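Local coordinates for avidin-related protein 2 (Gallus gallus, PDB 1WBI) that binds biotin as a member of the avidin family and assembles as a homotetramer of beta-barrel subunits, at the interface of chains A and B and the interface of chains A and C. Numbering follows the deposited sequence. Chains: chain A/B/C, Avidin-related protein 2.

Contacts 1 and 2 lie on chain A about 17 Å apart, measured between the centres of their C-alpha atoms, and join it to two different neighbours, chain B and chain C. Strand 92-101 serves both, with A:Arg101 in contact 1 next in sequence to A:Gln100 in contact 2. The 3-10 helix 107-112 is shared as well: in chain A its first turn packs on chain B, while its last two residues, seen in chain C, enter the biotin end of chain A. Since every subunit repeats these roles, one short segment thus serves both a subunit contact and, probably, a neighbour's biotin pocket.

Contact 1: the interface of chains A and B. Residues chain A 101, 104-107, 110; chain B 62, 83, 85.
B:Gln83 and B:Phe85, on strand 77-86 of one avidin-type barrel, dock against A:Arg101 and the loop and 3-10 helix that follow it in a two-fold subunit interface, which helps hold two barrels together in the tetramer. The B:Gln83 amide lies along the backbone of A:Val104 and pairs with it in both directions. Its OE1 takes the A:Val104 N-H on a lone pair in the carbonyl plane, 3.1 Å from N and almost straight (174° at H), while NE2 donates a hydrogen bond to A:Val104 O at 2.9 Å. Carrying CG anti to the backbone N (chi1 -170°) and extended beyond it, the chain sends this amide straight to the loop. A:Arg101 NH2 reaches the same OE1 at 2.9 Å, from a guanidinium turned 89° to the amide; B:Gln83 CB lies over one guanidinium face, toward its rim. At the guanidinium's edge and in its plane, A:Asp110 OD1 takes both NH1 and NH2, which reach it from the same face of the carboxylate; this salt bridge would help fix the guanidinium's rotation. B:Gln83 NE2 also donates to B:Gln62 O, which steadies the amide from its own chain. An alanine in place of B:Gln83 would probably leave the A:Val104 N-H and carbonyl without these mates, cost A:Arg101 NH2 its bond to OE1 and bare part of one B:Phe85 face.

Beside this polar row, B:Phe85 has B:Gln83 CG against one face, toward the rim, and A:Ile107 CA over the other in a CH-pi contact, 3.9 Å from the ring centroid. A:Val104 CG2 meets the ring at its edge, in plane, 3.8 Å from CZ. Farther along, B:Gln62 NE2 bonds A:Asp105 O at 2.9 Å from well above the carbonyl plane, and a water links it to A:Asp105 OD1. By fastening the loop that leads into the 3-10 helix, the site probably helps position that helix while it joins the barrels.

Contact 2: the interface of chains A and C. Residues chain A 40-42, 98, 100, 115; chain C 111-112.
C:Trp111 and C:Ile112, at the end of a 3-10 helix, insert into chain A at a two-fold subunit interface that links barrels of the tetramer around a biotin site. In the avidin family this is the tryptophan that a neighbouring subunit contributes to the biotin pocket. A:Val40 CG2 rests on one face of the C:Trp111 indole, 3.4 Å from CE2, and C:Ile112 CB backs the opposite face over its centre. The indole is placed between them with CG lying between its own backbone N and carbonyl carbon (chi1 72°). Around its rim, A:Trp98 CH2 and A:Gln100 OE1 arrive in plane, the latter 3.5 Å from CZ3 with the amide and indole only 12° apart.

C:Ile112 lays CG1 across one face of the A:Arg115 guanidinium, toward the rim. Within chain A that guanidinium is held in orientation from its edge: NH2 meets A:Asp42 OD1 at 2.6 Å on the syn lone pair, and NH1 meets OD2 of A:Asp42 at 2.9 Å, an end-on salt bridge. NH1 also donates to A:Gln100 OE1, which it approaches from above the carbonyl plane. Across the interface, A:Arg115 NE makes a weak, bent hydrogen bond to C:Ile112 O at 3.0 Å, supplemented by a water that bridges NE and NH2 to this carbonyl.

Contact 1: the interface of chains A and B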
# COMPACT_ATOMS: atom_id res chain seq x y z
N ARG A 101 1.20 0.39 11.28
CA ARG A 101 2.58 0.52 11.66
C ARG A 101 2.94 -0.27 12.91
O ARG A 101 2.34 -0.06 13.96
CB ARG A 101 2.95 1.99 11.88
CG ARG A 101 4.38 2.21 12.41
CD ARG A 101 5.39 1.98 11.36
NE ARG A 101 6.73 1.84 11.85
CZ ARG A 101 7.83 2.17 11.20
NH1 ARG A 101 7.76 2.73 10.00
NH2 ARG A 101 9.01 1.93 11.73
N VAL A 104 9.47 -0.94 15.63
CA VAL A 104 10.74 -1.68 15.58
C VAL A 104 11.77 -0.93 16.38
O VAL A 104 11.64 0.24 16.56
CB VAL A 104 11.22 -1.94 14.14
CG1 VAL A 104 10.19 -2.81 13.42
CG2 VAL A 104 11.44 -0.65 13.40
N ASP A 105 12.83 -1.59 16.84
CA ASP A 105 13.75 -0.89 17.73
C ASP A 105 14.87 -0.12 17.06
O ASP A 105 15.47 0.74 17.66
CB ASP A 105 14.32 -1.82 18.80
CG ASP A 105 13.35 -2.06 19.96
OD1 ASP A 105 12.62 -1.11 20.39
OD2 ASP A 105 13.32 -3.21 20.44
N ASP A 106 15.13 -0.41 15.79
CA ASP A 106 16.25 0.19 15.06
C ASP A 106 15.73 0.65 13.71
O ASP A 106 14.93 -0.04 13.05
CB ASP A 106 17.38 -0.85 14.94
CG ASP A 106 18.54 -0.43 14.03
OD1 ASP A 106 18.79 0.77 13.71
OD2 ASP A 106 19.23 -1.38 13.62
N ILE A 107 16.15 1.85 13.33
CA ILE A 107 15.79 2.44 12.07
C ILE A 107 16.12 1.51 10.90
O ILE A 107 15.44 1.54 9.87
CB ILE A 107 16.43 3.84 11.91
CG1 ILE A 107 15.80 4.63 10.78
CG2 ILE A 107 17.96 3.76 11.72
CD1 ILE A 107 16.02 6.12 10.86
N ASP A 110 13.26 -0.55 9.57
CA ASP A 110 12.02 0.17 9.18
C ASP A 110 11.27 -0.53 8.03
O ASP A 110 10.03 -0.49 8.00
CB ASP A 110 12.39 1.59 8.73
CG ASP A 110 11.19 2.46 8.51
OD1 ASP A 110 10.55 2.80 9.50
OD2 ASP A 110 10.85 2.77 7.34
N GLN B 62 10.87 5.88 20.94
CA GLN B 62 10.80 5.91 19.46
C GLN B 62 9.36 5.53 19.08
O GLN B 62 9.12 4.40 18.62
CB GLN B 62 11.83 4.98 18.81
CG GLN B 62 13.27 5.40 19.13
CD GLN B 62 14.32 4.65 18.42
OE1 GLN B 62 15.14 5.27 17.75
NE2 GLN B 62 14.29 3.29 18.47
N GLN B 83 6.98 5.91 12.39
CA GLN B 83 7.71 5.86 13.66
C GLN B 83 8.77 6.96 13.68
O GLN B 83 9.39 7.26 12.66
CB GLN B 83 8.35 4.47 13.82
CG GLN B 83 8.95 4.21 15.22
CD GLN B 83 9.34 2.78 15.44
OE1 GLN B 83 9.18 1.92 14.58
NE2 GLN B 83 9.89 2.50 16.64
N PHE B 85 12.31 7.93 15.08
CA PHE B 85 13.57 7.36 15.54
C PHE B 85 14.53 8.47 15.95
O PHE B 85 14.55 9.55 15.36
CB PHE B 85 14.23 6.59 14.42
CG PHE B 85 13.46 5.35 14.00
CD1 PHE B 85 13.57 4.19 14.72
CD2 PHE B 85 12.61 5.37 12.89
CE1 PHE B 85 12.87 3.07 14.39
CE2 PHE B 85 11.90 4.23 12.54
CZ PHE B 85 12.06 3.07 13.28
O HOH W 1 12.53 1.61 20.07

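Contact 2: the interface of chains A and C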
# COMPACT_ATOMS: atom_id res chain seq x y z
N VAL A 40 -9.50 -8.33 15.59
CA VAL A 40 -8.27 -9.01 15.23
C VAL A 40 -7.07 -8.18 15.66
O VAL A 40 -7.17 -6.97 15.81
CB VAL A 40 -8.21 -9.38 13.70
CG1 VAL A 40 -9.41 -10.22 13.26
CG2 VAL A 40 -8.17 -8.12 12.82
N ALA A 41 -5.93 -8.83 15.85
CA ALA A 41 -4.70 -8.17 16.30
C ALA A 41 -3.53 -9.11 16.18
O ALA A 41 -3.70 -10.33 16.01
CB ALA A 41 -4.84 -7.65 17.78
N ASP A 42 -2.32 -8.57 16.29
CA ASP A 42 -1.13 -9.40 16.43
C ASP A 42 -1.21 -10.29 17.68
O ASP A 42 -0.78 -11.45 17.64
CB ASP A 42 0.15 -8.57 16.49
CG ASP A 42 0.61 -8.12 15.14
OD1 ASP A 42 0.91 -9.00 14.30
OD2 ASP A 42 0.69 -6.91 14.89
N TRP A 98 -6.04 0.82 4.52
CA TRP A 98 -5.35 1.09 5.77
C TRP A 98 -3.91 0.71 5.71
O TRP A 98 -3.49 -0.15 4.91
CB TRP A 98 -6.06 0.42 6.99
CG TRP A 98 -6.27 -1.07 6.92
CD1 TRP A 98 -7.45 -1.70 6.66
CD2 TRP A 98 -5.30 -2.10 7.14
NE1 TRP A 98 -7.27 -3.07 6.68
CE2 TRP A 98 -5.96 -3.33 7.01
CE3 TRP A 98 -3.96 -2.10 7.53
CZ2 TRP A 98 -5.28 -4.58 7.15
CZ3 TRP A 98 -3.30 -3.30 7.69
CH2 TRP A 98 -3.97 -4.54 7.51
N GLN A 100 -1.02 -0.30 8.83
CA GLN A 100 -0.76 -0.58 10.24
C GLN A 100 0.75 -0.52 10.41
O GLN A 100 1.48 -1.26 9.78
CB GLN A 100 -1.29 -1.94 10.69
CG GLN A 100 -0.95 -2.16 12.16
CD GLN A 100 -1.35 -3.51 12.68
OE1 GLN A 100 -1.80 -4.35 11.93
NE2 GLN A 100 -1.11 -3.74 13.99
N ARG A 115 2.23 -2.83 7.43
CA ARG A 115 1.27 -3.64 6.75
C ARG A 115 0.24 -2.79 6.04
O ARG A 115 -0.09 -1.68 6.49
CB ARG A 115 0.44 -4.45 7.77
CG ARG A 115 1.08 -5.54 8.47
CD ARG A 115 -0.04 -6.34 9.22
NE ARG A 115 0.68 -7.28 9.98
CZ ARG A 115 0.72 -7.36 11.30
NH1 ARG A 115 -0.03 -6.57 12.06
NH2 ARG A 115 1.50 -8.27 11.83
N TRP C 111 -5.69 -10.77 6.62
CA TRP C 111 -5.48 -9.35 6.84
C TRP C 111 -4.05 -9.03 7.29
O TRP C 111 -3.57 -7.90 7.12
CB TRP C 111 -6.48 -8.76 7.84
CG TRP C 111 -6.19 -9.21 9.22
CD1 TRP C 111 -6.55 -10.42 9.78
CD2 TRP C 111 -5.39 -8.55 10.20
NE1 TRP C 111 -6.07 -10.51 11.05
CE2 TRP C 111 -5.35 -9.38 11.35
CE3 TRP C 111 -4.73 -7.31 10.24
CZ2 TRP C 111 -4.66 -9.03 12.51
CZ3 TRP C 111 -4.04 -6.98 11.38
CH2 TRP C 111 -4.02 -7.84 12.52
N ILE C 112 -3.37 -9.99 7.91
CA ILE C 112 -2.06 -9.74 8.51
C ILE C 112 -0.88 -9.85 7.58
O ILE C 112 0.26 -9.46 7.93
CB ILE C 112 -1.84 -10.69 9.72
CG1 ILE C 112 -1.01 -10.04 10.78
CG2 ILE C 112 -1.25 -12.03 9.29
CD1 ILE C 112 -1.11 -10.75 12.14
O HOH W 2 2.65 -9.80 9.48